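Local atomic coordinates of alpha-1,3-glucanase (Bacillus circulans, PDB entry 5ZRU), a protein that probably hydrolyses alpha-1,3-glucan, this chain being the catalytic unit of a longer GH87 protein that also carries carbohydrate-binding modules. Residues N5-Y9 with I341-R345; A14-R20 with N367-R371; V273-L277 with N304-S309; A296-M302 with F319-W324; A411-G415 with F440-F445. All coordinates share one frame; numbering follows the deposited sequence.

Contact 1: residues N5-Y9 with I341-R345; sequences NLVVY and IENSR
Glu-342 CG sits between its own backbone N and carbonyl carbon (chi1 64°), and the extended chain carries the carboxylate to Asn-5 of the N-terminal segment. Asn-5 CG lies opposite its carbonyl carbon, with chi1 -57° and chi2 -67° turning ND2 to 3.0 Å from Glu-342 OE2. This bond is nearly straight. It runs in the amide plane of Asn-5 but reaches OE2 on the anti side of the carboxylate, and the two flat groups are almost perpendicular. Water 1 gives OE2 a second bond, at 2.6 Å from OE2 of Glu-342, and also takes the backbone N-H of Asn-5. The other oxygen, OE1, has a salt bridge to Arg-366. Water 2 donates to Glu-342 OE1 and to Asn-343 OD1, and takes the proton of Tyr-9 OH at the edge of that ring. Asn-343 ND2 donates to Asn-5 O at 3.1 Å, from above the carbonyl plane. Val-7 CG2 packs 3.7 Å from Asn-343 OD1. Asn-5 also lies beside His-312, a ligand of the nearby zinc ion. Asn-343 bonds through OD1 to Asn-367 of the next coil, and more weakly through ND2 to Asn-313 of the preceding one. Such an asparagine ladder is known from right-handed parallel beta-helices such as pectate lyase, and is consistent with the pectate-lyase-like family of this domain.

Contact 2: residues A14-R20 with N367-R371; sequences ASMPYTR and NSSIR
Two hydrogen bonds tie the side-chain amide of Asn-367 to the backbone of Ser-15. Ser-15 N donates to Asn-367 OD1 at 2.6 Å, and the bond is nearly straight. Asn-367 ND2 returns a longer bond to Ser-15 O, 3.2 Å away. Both donors are tilted out of the plane of the carbonyl they meet. Because CG of Asn-367 lies opposite its backbone N (chi1 -160°), the whole amide reaches across and fixes the backbone of one residue at both its N-H and its C=O. Van der Waals contacts come next. Ala-14 CB rests 3.5 Å from Ser-368 O. Met-16 bends at its second torsion (-77°) and brings its terminal methyl CE to within 3.4 Å of Asn-367 O. Tyr-18 is met at its hydroxyl, with OH 3.4 Å from Ser-369 CB. The charged groups form the third class. Arg-20 NH2 lies over one face of the Arg-371 guanidinium, 3.2 Å from Arg-371 NH2, and the two planes are nearly perpendicular. Shared acids probably offset the like charges: both arginines form salt bridges to Glu-172 and Glu-402, while Arg-20 also reaches Asp-22 and Arg-371 also reaches Glu-139. Strand 19-21 belongs to the antiparallel N-terminal sheet and pairs with strand 166-174. Strand 369-371 lies between parallel strands 345-347 and 400-402, so this contact joins the N-terminal beta domain to the beta-helix.

Contact 3: residues V273-L277 with N304-S309; sequences VTGQL and NFGTNS
The backbones of 273-277 and 304-309 run side by side at the turns of successive beta-helix coils. Val-273 N donates to Asn-304 O at 3.2 Å, and Thr-307 N to Gly-275 O at 2.8 Å. Between these bonds Val-273 O and Gly-306 N do not bond directly; water 3 joins them, donating to the oxygen and accepting from the N-H. Gly-306 has positive phi (75°), and its CA passes 3.2 Å from Gly-275 O, where a side chain would collide. Among the side chains Ser-309 is central. Its OG accepts from Leu-277 N at 2.9 Å, the bond that crosses, and donates within 304-309 to Phe-305 O at 2.5 Å, nearly along the C=O axis. With an alanine here, the N-H of Leu-277 and the carbonyl of Phe-305 would probably lose the hydroxyl they share. Gln-276 is extended, and its NE2 reaches Asn-308 O at 2.9 Å, a nearly straight bond in the amide plane. Leu-277 CG lies 3.6 Å from Ser-309 CB. Two of the four direct bonds join backbone to backbone and two pair a side chain with a backbone group, so the contact probably depends more on them than on apolar burial.

Contact 4: residues A296-M302 with F319-W324; sequences AVYKGFM and FECGFW
Adjacent coils of the parallel beta-helix meet here, and Glu-320 of one coil reaches back to the backbone of Tyr-298 in the other. Its OE1 accepts from Tyr-298 N at 2.9 Å, while Glu-320 N donates to Tyr-298 O, also at 2.9 Å. CG lies opposite the backbone N (chi1 174°) and the chain is extended, which carries the carboxylate that far. Water 4 joins Glu-320 OE2 to Val-297 N and Lys-299 NZ. Lys-299 NZ also forms a long salt bridge to OE1 and lies over the five-membered ring of Trp-324 in a cation-pi contact, 4.5 Å from its centroid. Replacing Glu-320 with an alanine would probably deprive the N-H of Tyr-298 of its acceptor and the Lys-299 ammonium of this counter-charge. Strands 301-302 and 323-325 continue the coil-on-coil pairing of the beta-helix, with Trp-324 N donating to Phe-301 O at 2.9 Å. On one face of these strands the bridged pair Phe-301 and Phe-323 point the same way and form an offset stack, centroids 4.6 Å apart and planes at 28°. Gly-300 CA sits over the face of Phe-319 in a CH-pi contact, 3.8 Å from the ring centroid. Phe-319 CD1 meets the edge of the Tyr-298 ring.

Contact 5: residues A411-G415 with F440-F445; sequences AFFGG and FPGYHF. With SO4 (sulfate ion), chain D.
The backbone at Gly-414 is almost fully stretched (phi 170°) and presses against the loop of His-444, its CA aimed at Tyr-443 O from 3.4 Å. A side chain at Gly-414 would collide with that carbonyl. The two segments belong to neighbouring coils of the parallel beta-helix. Segment 411-415 holds strand 411-412 and the turn after it, while residues 440-445 lie in the loop that follows strand 435-437. Phe-445 lays one ring face over Gly-414, whose CA lies 3.8 Å from the ring centroid in a CH-pi contact. The edge of the same ring faces Phe-412 O. Next to it, Gly-415 N donates to His-444 O at 2.8 Å, from above the carbonyl plane. Phe-440 and Phe-413 make a T-shaped pair. The edge of Phe-440 points at the face of Phe-413, with CE2 of Phe-440 over the centre of the Phe-413 ring, centroids 4.8 Å apart and planes at 89°. Trp-381 packs against both rings, and Phe-413 also touches Asp-376. His-444 is held at both ring nitrogens, ND1 by Asp-482 and NE2 by its own loop, NE2 donating to Phe-440 O at 2.8 Å in the carbonyl plane. A sulfate ion, probably from the crystallisation liquor, binds the backbone of this loop: His-444 N donates to its O4 at 2.9 Å in a nearly straight bond.

Overall arrangement
Contacts 3, 4 and 5 lie within the beta-helix, whereas contacts 1 and 2 bring the N-terminal part of the chain against it. Contacts 1 and 2 have centres about 9 Å apart and touch directly, Ser-344 O lying 2.8 Å from Ser-369 N. Contact 4 meets contact 1 where Ile-341 CD1 packs 3.5 Å from Phe-323 CD2, and it meets contact 3 through Phe-305. Contact 5 stands apart, its centre about 21 Å from that of contact 4 with no touch. Contact 1 lies by a zinc and a calcium ion, each about 4 Å from the Asn-5 side chain. Contacts 4 and 5 each lie near a calcium ion, about 5 Å from the Trp-324 side chain and about 6 Å from that of Phe-413.

Contact 1: residues N5-Y9 with I341-R345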
# COMPACT_ATOMS: atom_id res chain seq x y z
N ASN A 5 -1.06 -19.37 -9.37
CA ASN A 5 -1.65 -19.23 -8.04
C ASN A 5 -3.07 -18.72 -8.22
O ASN A 5 -3.33 -17.52 -8.21
CB ASN A 5 -0.78 -18.31 -7.19
CG ASN A 5 0.64 -18.82 -7.09
OD1 ASN A 5 0.88 -19.87 -6.49
ND2 ASN A 5 1.58 -18.10 -7.70
N LEU A 6 -4.01 -19.67 -8.37
CA LEU A 6 -5.32 -19.38 -8.94
C LEU A 6 -6.22 -18.63 -7.97
O LEU A 6 -6.40 -19.05 -6.82
CB LEU A 6 -6.03 -20.67 -9.34
CG LEU A 6 -5.85 -21.13 -10.77
CD1 LEU A 6 -4.41 -21.46 -10.92
CD2 LEU A 6 -6.72 -22.33 -11.04
N VAL A 7 -6.82 -17.55 -8.46
CA VAL A 7 -7.89 -16.84 -7.77
C VAL A 7 -8.89 -16.41 -8.84
O VAL A 7 -8.49 -15.95 -9.92
CB VAL A 7 -7.35 -15.62 -6.99
CG1 VAL A 7 -8.49 -14.80 -6.40
CG2 VAL A 7 -6.39 -16.06 -5.88
N VAL A 8 -10.18 -16.60 -8.58
CA VAL A 8 -11.19 -16.03 -9.47
C VAL A 8 -11.24 -14.53 -9.20
O VAL A 8 -11.64 -14.11 -8.11
CB VAL A 8 -12.57 -16.69 -9.27
CG1 VAL A 8 -13.63 -15.94 -10.07
CG2 VAL A 8 -12.52 -18.15 -9.68
N TYR A 9 -10.84 -13.73 -10.18
CA TYR A 9 -10.70 -12.30 -9.94
C TYR A 9 -12.05 -11.61 -9.81
O TYR A 9 -13.05 -12.02 -10.42
CB TYR A 9 -9.91 -11.63 -11.06
CG TYR A 9 -8.42 -11.81 -10.95
CD1 TYR A 9 -7.87 -12.60 -9.95
CD2 TYR A 9 -7.56 -11.18 -11.83
CE1 TYR A 9 -6.50 -12.77 -9.85
CE2 TYR A 9 -6.19 -11.35 -11.75
CZ TYR A 9 -5.67 -12.14 -10.76
OH TYR A 9 -4.30 -12.30 -10.67
N ILE A 341 4.09 -10.07 -8.80
CA ILE A 341 3.72 -9.98 -7.39
C ILE A 341 2.21 -10.16 -7.34
O ILE A 341 1.47 -9.41 -7.99
CB ILE A 341 4.14 -8.63 -6.80
CG1 ILE A 341 5.67 -8.47 -6.85
CG2 ILE A 341 3.62 -8.46 -5.37
CD1 ILE A 341 6.14 -7.03 -6.55
N GLU A 342 1.73 -11.17 -6.62
CA GLU A 342 0.29 -11.39 -6.65
C GLU A 342 -0.21 -11.95 -5.33
O GLU A 342 0.55 -12.51 -4.53
CB GLU A 342 -0.12 -12.33 -7.81
CG GLU A 342 0.43 -13.74 -7.70
CD GLU A 342 0.12 -14.58 -8.94
OE1 GLU A 342 -0.75 -14.19 -9.74
OE2 GLU A 342 0.76 -15.64 -9.11
N ASN A 343 -1.52 -11.80 -5.13
CA ASN A 343 -2.23 -12.42 -4.01
C ASN A 343 -1.62 -12.02 -2.66
O ASN A 343 -1.57 -12.82 -1.73
CB ASN A 343 -2.24 -13.95 -4.14
CG ASN A 343 -2.79 -14.44 -5.47
OD1 ASN A 343 -3.50 -13.72 -6.19
ND2 ASN A 343 -2.49 -15.70 -5.80
N SER A 344 -1.15 -10.78 -2.56
CA SER A 344 -0.36 -10.36 -1.42
C SER A 344 -0.99 -9.16 -0.71
O SER A 344 -1.89 -8.49 -1.22
CB SER A 344 1.07 -10.03 -1.84
OG SER A 344 1.70 -11.18 -2.39
N ARG A 345 -0.50 -8.91 0.49
CA ARG A 345 -0.98 -7.85 1.37
C ARG A 345 0.22 -6.99 1.72
O ARG A 345 1.14 -7.45 2.41
CB ARG A 345 -1.66 -8.43 2.61
CG ARG A 345 -2.81 -9.38 2.24
CD ARG A 345 -3.40 -10.11 3.46
NE ARG A 345 -4.18 -11.28 3.03
CZ ARG A 345 -5.12 -11.87 3.77
NH1 ARG A 345 -5.39 -11.40 4.98
NH2 ARG A 345 -5.79 -12.92 3.31
O HOH W 1 -0.29 -17.12 -10.98
O HOH W 2 -3.39 -13.83 -8.96

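Contact 2: residues A14-R20 with N367-R371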
# COMPACT_ATOMS: atom_id res chain seq x y z
N ALA A 14 -9.07 -6.38 -5.79
CA ALA A 14 -8.53 -7.69 -5.44
C ALA A 14 -9.62 -8.60 -4.91
O ALA A 14 -10.63 -8.15 -4.36
CB ALA A 14 -7.43 -7.54 -4.39
N SER A 15 -9.41 -9.90 -5.07
CA SER A 15 -10.30 -10.92 -4.53
C SER A 15 -9.58 -11.59 -3.37
O SER A 15 -8.59 -12.31 -3.57
CB SER A 15 -10.70 -11.95 -5.59
OG SER A 15 -11.58 -12.91 -5.02
N MET A 16 -10.05 -11.34 -2.16
CA MET A 16 -9.40 -11.77 -0.93
C MET A 16 -10.36 -12.62 -0.11
O MET A 16 -11.58 -12.52 -0.27
CB MET A 16 -8.95 -10.55 -0.11
CG MET A 16 -7.78 -9.81 -0.75
SD MET A 16 -6.29 -10.77 -0.43
CE MET A 16 -5.15 -9.99 -1.57
N PRO A 17 -9.84 -13.49 0.76
CA PRO A 17 -10.72 -14.39 1.51
C PRO A 17 -11.39 -13.74 2.71
O PRO A 17 -12.23 -14.39 3.34
CB PRO A 17 -9.78 -15.52 1.96
CG PRO A 17 -8.45 -14.91 1.99
CD PRO A 17 -8.42 -13.88 0.89
N TYR A 18 -11.04 -12.49 3.04
CA TYR A 18 -11.67 -11.83 4.18
C TYR A 18 -12.89 -11.02 3.74
O TYR A 18 -13.05 -10.66 2.58
CB TYR A 18 -10.66 -10.92 4.91
CG TYR A 18 -9.86 -9.98 4.04
CD1 TYR A 18 -10.42 -8.83 3.51
CD2 TYR A 18 -8.52 -10.23 3.76
CE1 TYR A 18 -9.67 -7.95 2.72
CE2 TYR A 18 -7.76 -9.36 2.99
CZ TYR A 18 -8.34 -8.23 2.46
OH TYR A 18 -7.58 -7.38 1.69
N THR A 19 -13.77 -10.77 4.70
CA THR A 19 -14.83 -9.79 4.54
C THR A 19 -14.62 -8.72 5.59
O THR A 19 -13.99 -8.96 6.63
CB THR A 19 -16.23 -10.40 4.68
OG1 THR A 19 -16.38 -10.98 5.98
CG2 THR A 19 -16.47 -11.45 3.59
N ARG A 20 -15.16 -7.54 5.33
CA ARG A 20 -14.92 -6.41 6.21
C ARG A 20 -16.10 -6.16 7.13
O ARG A 20 -17.26 -6.17 6.71
CB ARG A 20 -14.62 -5.13 5.44
CG ARG A 20 -14.41 -4.02 6.44
CD ARG A 20 -13.84 -2.81 5.85
NE ARG A 20 -12.59 -3.08 5.17
CZ ARG A 20 -11.92 -2.14 4.54
NH1 ARG A 20 -12.40 -0.91 4.55
NH2 ARG A 20 -10.78 -2.42 3.91
N ASN A 367 -4.00 -8.67 -8.04
CA ASN A 367 -4.84 -9.26 -7.00
C ASN A 367 -4.24 -9.10 -5.61
O ASN A 367 -4.12 -10.06 -4.84
CB ASN A 367 -5.13 -10.74 -7.28
CG ASN A 367 -6.35 -11.22 -6.53
OD1 ASN A 367 -7.41 -10.61 -6.62
ND2 ASN A 367 -6.19 -12.27 -5.73
N SER A 368 -3.90 -7.87 -5.27
CA SER A 368 -3.22 -7.60 -4.01
C SER A 368 -3.90 -6.45 -3.27
O SER A 368 -4.58 -5.61 -3.85
CB SER A 368 -1.74 -7.27 -4.24
OG SER A 368 -1.05 -8.41 -4.74
N SER A 369 -3.72 -6.47 -1.95
CA SER A 369 -4.23 -5.44 -1.06
C SER A 369 -3.07 -4.50 -0.74
O SER A 369 -2.08 -4.93 -0.16
CB SER A 369 -4.79 -6.07 0.22
OG SER A 369 -4.97 -5.10 1.25
N ILE A 370 -3.19 -3.24 -1.18
CA ILE A 370 -2.13 -2.24 -1.04
C ILE A 370 -2.70 -1.16 -0.13
O ILE A 370 -3.51 -0.36 -0.59
CB ILE A 370 -1.71 -1.66 -2.40
CG1 ILE A 370 -1.51 -2.79 -3.43
CG2 ILE A 370 -0.47 -0.75 -2.25
CD1 ILE A 370 -0.38 -3.75 -3.10
N ARG A 371 -2.30 -1.13 1.14
CA ARG A 371 -3.07 -0.33 2.10
C ARG A 371 -2.18 0.48 3.03
O ARG A 371 -1.22 -0.05 3.58
CB ARG A 371 -4.00 -1.24 2.94
CG ARG A 371 -4.94 -0.46 3.85
CD ARG A 371 -5.80 -1.39 4.72
NE ARG A 371 -6.70 -2.21 3.93
CZ ARG A 371 -7.20 -3.39 4.33
NH1 ARG A 371 -6.85 -3.92 5.50
NH2 ARG A 371 -8.01 -4.05 3.53

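Contact 3: residues V273-L277 with N304-S309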
# COMPACT_ATOMS: atom_id res chain seq x y z
N VAL A 273 19.55 -12.53 -7.42
CA VAL A 273 19.07 -13.66 -8.22
C VAL A 273 19.11 -13.25 -9.69
O VAL A 273 18.64 -12.16 -10.04
CB VAL A 273 17.64 -14.05 -7.79
CG1 VAL A 273 17.05 -15.09 -8.75
CG2 VAL A 273 17.63 -14.56 -6.34
N THR A 274 19.64 -14.13 -10.54
CA THR A 274 19.68 -13.87 -11.97
C THR A 274 18.69 -14.70 -12.76
O THR A 274 18.37 -14.33 -13.90
CB THR A 274 21.08 -14.12 -12.55
OG1 THR A 274 21.48 -15.47 -12.25
CG2 THR A 274 22.07 -13.16 -11.95
N GLY A 275 18.22 -15.81 -12.21
CA GLY A 275 17.20 -16.60 -12.88
C GLY A 275 15.85 -16.38 -12.25
O GLY A 275 15.38 -15.24 -12.14
N GLN A 276 15.20 -17.45 -11.80
CA GLN A 276 13.83 -17.38 -11.34
C GLN A 276 13.77 -17.63 -9.84
O GLN A 276 14.19 -18.69 -9.36
CB GLN A 276 12.95 -18.39 -12.07
CG GLN A 276 11.51 -18.38 -11.60
CD GLN A 276 10.69 -19.44 -12.30
OE1 GLN A 276 10.98 -20.63 -12.18
NE2 GLN A 276 9.68 -19.01 -13.04
N LEU A 277 13.25 -16.66 -9.10
CA LEU A 277 12.94 -16.89 -7.70
C LEU A 277 11.43 -17.04 -7.55
O LEU A 277 10.65 -16.45 -8.31
CB LEU A 277 13.48 -15.77 -6.81
CG LEU A 277 12.90 -14.36 -6.90
CD1 LEU A 277 11.73 -14.21 -5.94
CD2 LEU A 277 13.99 -13.32 -6.57
N ASN A 304 17.80 -7.60 -6.81
CA ASN A 304 17.81 -8.29 -8.12
C ASN A 304 16.80 -9.44 -8.15
O ASN A 304 17.05 -10.51 -7.58
CB ASN A 304 19.20 -8.82 -8.45
CG ASN A 304 20.26 -7.75 -8.39
OD1 ASN A 304 21.27 -7.90 -7.69
ND2 ASN A 304 20.07 -6.67 -9.14
N PHE A 305 15.70 -9.26 -8.87
CA PHE A 305 14.60 -10.22 -8.83
C PHE A 305 14.59 -11.19 -10.02
O PHE A 305 13.72 -12.06 -10.09
CB PHE A 305 13.25 -9.48 -8.77
CG PHE A 305 12.94 -8.83 -7.43
CD1 PHE A 305 13.63 -7.70 -7.00
CD2 PHE A 305 11.90 -9.31 -6.63
CE1 PHE A 305 13.32 -7.08 -5.78
CE2 PHE A 305 11.57 -8.69 -5.41
CZ PHE A 305 12.28 -7.58 -4.99
N GLY A 306 15.53 -11.07 -10.96
CA GLY A 306 15.64 -12.08 -12.00
C GLY A 306 14.57 -12.01 -13.08
O GLY A 306 13.98 -10.95 -13.34
N THR A 307 14.30 -13.16 -13.69
CA THR A 307 13.44 -13.26 -14.87
C THR A 307 12.30 -14.25 -14.63
O THR A 307 12.55 -15.40 -14.23
CB THR A 307 14.26 -13.69 -16.10
OG1 THR A 307 15.18 -12.65 -16.44
CG2 THR A 307 13.35 -13.95 -17.30
N ASN A 308 11.07 -13.80 -14.89
CA ASN A 308 9.85 -14.57 -14.63
C ASN A 308 9.75 -15.06 -13.19
O ASN A 308 9.26 -16.15 -12.92
CB ASN A 308 9.71 -15.75 -15.60
CG ASN A 308 9.32 -15.31 -16.98
OD1 ASN A 308 8.93 -14.15 -17.17
ND2 ASN A 308 9.42 -16.21 -17.96
N SER A 309 10.21 -14.23 -12.26
CA SER A 309 10.09 -14.58 -10.85
C SER A 309 8.69 -14.27 -10.33
O SER A 309 7.91 -13.54 -10.95
CB SER A 309 11.15 -13.84 -10.02
OG SER A 309 12.46 -14.24 -10.41
O HOH W 3 18.00 -9.93 -11.70

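Contact 4: residues A296-M302 with F319-W324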
# COMPACT_ATOMS: atom_id res chain seq x y z
N ALA A 296 17.10 4.43 4.34
CA ALA A 296 16.81 3.34 5.27
C ALA A 296 17.37 2.01 4.76
O ALA A 296 17.82 1.19 5.56
CB ALA A 296 15.30 3.22 5.51
N VAL A 297 17.35 1.80 3.44
CA VAL A 297 17.74 0.53 2.82
C VAL A 297 17.11 -0.63 3.58
O VAL A 297 17.80 -1.55 4.04
CB VAL A 297 19.27 0.40 2.73
CG1 VAL A 297 19.65 -0.75 1.79
CG2 VAL A 297 19.85 1.71 2.24
N TYR A 298 15.79 -0.60 3.72
CA TYR A 298 15.10 -1.50 4.65
C TYR A 298 13.71 -1.76 4.07
O TYR A 298 12.68 -1.63 4.74
CB TYR A 298 15.08 -0.86 6.04
CG TYR A 298 14.87 -1.75 7.26
CD1 TYR A 298 13.90 -2.75 7.27
CD2 TYR A 298 15.60 -1.54 8.42
CE1 TYR A 298 13.68 -3.53 8.40
CE2 TYR A 298 15.39 -2.31 9.57
CZ TYR A 298 14.42 -3.30 9.55
OH TYR A 298 14.20 -4.07 10.67
N LYS A 299 13.67 -2.08 2.78
CA LYS A 299 12.42 -2.50 2.15
C LYS A 299 12.20 -3.99 2.41
O LYS A 299 13.14 -4.74 2.70
CB LYS A 299 12.44 -2.22 0.65
CG LYS A 299 12.63 -0.76 0.25
CD LYS A 299 14.10 -0.44 -0.07
CE LYS A 299 14.23 0.96 -0.68
NZ LYS A 299 15.64 1.31 -1.03
N GLY A 300 10.93 -4.41 2.33
CA GLY A 300 10.64 -5.82 2.55
C GLY A 300 11.39 -6.73 1.60
O GLY A 300 12.00 -7.72 2.01
N PHE A 301 11.38 -6.38 0.31
CA PHE A 301 12.08 -7.13 -0.73
C PHE A 301 12.84 -6.14 -1.60
O PHE A 301 12.27 -5.14 -2.04
CB PHE A 301 11.10 -7.93 -1.59
CG PHE A 301 10.26 -8.92 -0.82
CD1 PHE A 301 10.77 -10.17 -0.49
CD2 PHE A 301 8.97 -8.60 -0.45
CE1 PHE A 301 9.98 -11.09 0.20
CE2 PHE A 301 8.18 -9.52 0.24
CZ PHE A 301 8.69 -10.76 0.57
N MET A 302 14.11 -6.44 -1.89
CA MET A 302 15.02 -5.49 -2.52
C MET A 302 15.91 -6.15 -3.56
O MET A 302 16.17 -7.36 -3.50
CB MET A 302 15.94 -4.82 -1.49
CG MET A 302 15.25 -3.98 -0.46
SD MET A 302 16.42 -3.43 0.81
CE MET A 302 16.38 -4.80 1.99
N PHE A 319 7.78 -1.85 6.59
CA PHE A 319 9.09 -1.66 5.98
C PHE A 319 9.19 -0.26 5.38
O PHE A 319 8.21 0.49 5.34
CB PHE A 319 9.36 -2.75 4.94
CG PHE A 319 9.54 -4.11 5.54
CD1 PHE A 319 10.79 -4.52 5.99
CD2 PHE A 319 8.45 -4.95 5.72
CE1 PHE A 319 10.96 -5.77 6.59
CE2 PHE A 319 8.61 -6.20 6.30
CZ PHE A 319 9.87 -6.61 6.75
N GLU A 320 10.39 0.09 4.92
CA GLU A 320 10.57 1.36 4.22
C GLU A 320 9.66 1.43 3.01
O GLU A 320 8.93 2.41 2.81
CB GLU A 320 12.03 1.51 3.81
CG GLU A 320 12.31 2.74 2.95
CD GLU A 320 13.73 2.73 2.42
OE1 GLU A 320 14.39 1.67 2.49
OE2 GLU A 320 14.18 3.78 1.92
N CYS A 321 9.71 0.39 2.18
CA CYS A 321 8.74 0.11 1.13
C CYS A 321 8.42 -1.37 1.22
O CYS A 321 9.22 -2.16 1.76
CB CYS A 321 9.29 0.41 -0.27
SG CYS A 321 9.99 2.05 -0.52
N GLY A 322 7.28 -1.77 0.67
CA GLY A 322 6.98 -3.19 0.59
C GLY A 322 7.98 -3.91 -0.31
O GLY A 322 8.64 -4.87 0.10
N PHE A 323 8.08 -3.43 -1.55
CA PHE A 323 8.99 -3.93 -2.57
C PHE A 323 9.72 -2.76 -3.21
O PHE A 323 9.09 -1.78 -3.59
CB PHE A 323 8.24 -4.66 -3.71
CG PHE A 323 7.63 -5.98 -3.32
CD1 PHE A 323 6.49 -6.02 -2.52
CD2 PHE A 323 8.18 -7.16 -3.76
CE1 PHE A 323 5.91 -7.24 -2.17
CE2 PHE A 323 7.60 -8.38 -3.43
CZ PHE A 323 6.47 -8.42 -2.64
N TRP A 324 11.04 -2.88 -3.39
CA TRP A 324 11.77 -1.97 -4.27
C TRP A 324 12.55 -2.80 -5.28
O TRP A 324 13.60 -3.36 -4.96
CB TRP A 324 12.70 -1.04 -3.48
CG TRP A 324 13.21 0.06 -4.35
CD1 TRP A 324 14.27 0.02 -5.21
CD2 TRP A 324 12.64 1.37 -4.47
NE1 TRP A 324 14.40 1.24 -5.86
CE2 TRP A 324 13.42 2.09 -5.41
CE3 TRP A 324 11.55 2.02 -3.86
CZ2 TRP A 324 13.13 3.41 -5.76
CZ3 TRP A 324 11.28 3.34 -4.21
CH2 TRP A 324 12.06 4.02 -5.14
O HOH W 4 16.62 3.49 1.12

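Contact 5: residues A411-G415 with F440-F445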
# COMPACT_ATOMS: atom_id res chain seq x y z
N ALA A 411 1.02 5.20 -9.67
CA ALA A 411 1.77 6.26 -10.33
C ALA A 411 2.68 5.71 -11.42
O ALA A 411 3.34 4.68 -11.23
CB ALA A 411 2.62 7.05 -9.33
N PHE A 412 2.76 6.42 -12.55
CA PHE A 412 3.74 6.15 -13.59
C PHE A 412 4.56 7.42 -13.81
O PHE A 412 3.99 8.51 -13.94
CB PHE A 412 3.11 5.70 -14.93
CG PHE A 412 2.33 4.41 -14.86
CD1 PHE A 412 2.83 3.30 -14.19
CD2 PHE A 412 1.09 4.32 -15.48
CE1 PHE A 412 2.11 2.11 -14.14
CE2 PHE A 412 0.34 3.13 -15.43
CZ PHE A 412 0.86 2.02 -14.76
N PHE A 413 5.88 7.27 -13.85
CA PHE A 413 6.77 8.42 -13.99
C PHE A 413 7.58 8.44 -15.28
O PHE A 413 8.31 9.41 -15.52
CB PHE A 413 7.69 8.49 -12.77
CG PHE A 413 6.94 8.61 -11.48
CD1 PHE A 413 6.10 9.70 -11.27
CD2 PHE A 413 7.03 7.64 -10.50
CE1 PHE A 413 5.37 9.82 -10.09
CE2 PHE A 413 6.30 7.76 -9.31
CZ PHE A 413 5.48 8.85 -9.12
N GLY A 414 7.47 7.41 -16.12
CA GLY A 414 8.20 7.42 -17.37
C GLY A 414 8.12 6.05 -18.03
O GLY A 414 7.42 5.15 -17.55
N GLY A 415 8.87 5.92 -19.12
CA GLY A 415 8.89 4.68 -19.88
C GLY A 415 7.75 4.54 -20.87
O GLY A 415 7.21 5.54 -21.38
N PHE A 440 10.84 13.36 -11.70
CA PHE A 440 11.93 12.57 -11.16
C PHE A 440 13.03 12.35 -12.19
O PHE A 440 12.80 12.46 -13.40
CB PHE A 440 11.40 11.22 -10.66
CG PHE A 440 10.46 11.36 -9.50
CD1 PHE A 440 10.86 12.06 -8.36
CD2 PHE A 440 9.17 10.86 -9.56
CE1 PHE A 440 9.99 12.22 -7.28
CE2 PHE A 440 8.30 11.01 -8.48
CZ PHE A 440 8.71 11.70 -7.35
N PRO A 441 14.25 12.04 -11.73
CA PRO A 441 15.34 11.70 -12.66
C PRO A 441 15.00 10.48 -13.50
O PRO A 441 14.15 9.65 -13.14
CB PRO A 441 16.52 11.40 -11.73
CG PRO A 441 16.23 12.16 -10.49
CD PRO A 441 14.73 12.15 -10.34
N GLY A 442 15.67 10.37 -14.63
CA GLY A 442 15.54 9.20 -15.48
C GLY A 442 14.72 9.46 -16.73
O GLY A 442 14.56 10.59 -17.19
N TYR A 443 14.18 8.37 -17.28
CA TYR A 443 13.38 8.45 -18.50
C TYR A 443 11.99 8.99 -18.20
O TYR A 443 11.40 8.66 -17.17
CB TYR A 443 13.24 7.08 -19.15
CG TYR A 443 14.54 6.38 -19.39
CD1 TYR A 443 15.24 6.56 -20.58
CD2 TYR A 443 15.06 5.52 -18.44
CE1 TYR A 443 16.43 5.91 -20.80
CE2 TYR A 443 16.24 4.87 -18.65
CZ TYR A 443 16.93 5.06 -19.83
OH TYR A 443 18.11 4.39 -20.02
N HIS A 444 11.48 9.80 -19.12
CA HIS A 444 10.08 10.23 -19.06
C HIS A 444 9.30 9.58 -20.21
O HIS A 444 9.46 8.37 -20.43
CB HIS A 444 10.01 11.76 -19.04
CG HIS A 444 10.62 12.33 -17.79
ND1 HIS A 444 11.33 13.51 -17.77
CD2 HIS A 444 10.65 11.85 -16.53
CE1 HIS A 444 11.76 13.74 -16.54
NE2 HIS A 444 11.35 12.75 -15.76
N PHE A 445 8.46 10.33 -20.93
CA PHE A 445 7.45 9.71 -21.78
C PHE A 445 7.68 9.93 -23.27
O PHE A 445 6.77 9.68 -24.07
CB PHE A 445 6.04 10.20 -21.39
CG PHE A 445 5.67 9.88 -19.97
CD1 PHE A 445 5.31 8.58 -19.62
CD2 PHE A 445 5.70 10.85 -18.99
CE1 PHE A 445 5.00 8.27 -18.30
CE2 PHE A 445 5.39 10.55 -17.68
CZ PHE A 445 5.04 9.26 -17.34
S SO4 D . 12.60 11.13 -22.32
O1 SO4 D . 12.77 12.54 -22.68
O2 SO4 D . 11.18 10.86 -22.16
O3 SO4 D . 13.15 10.28 -23.38
O4 SO4 D . 13.31 10.87 -21.07
O HOH W 5 9.48 11.48 -13.44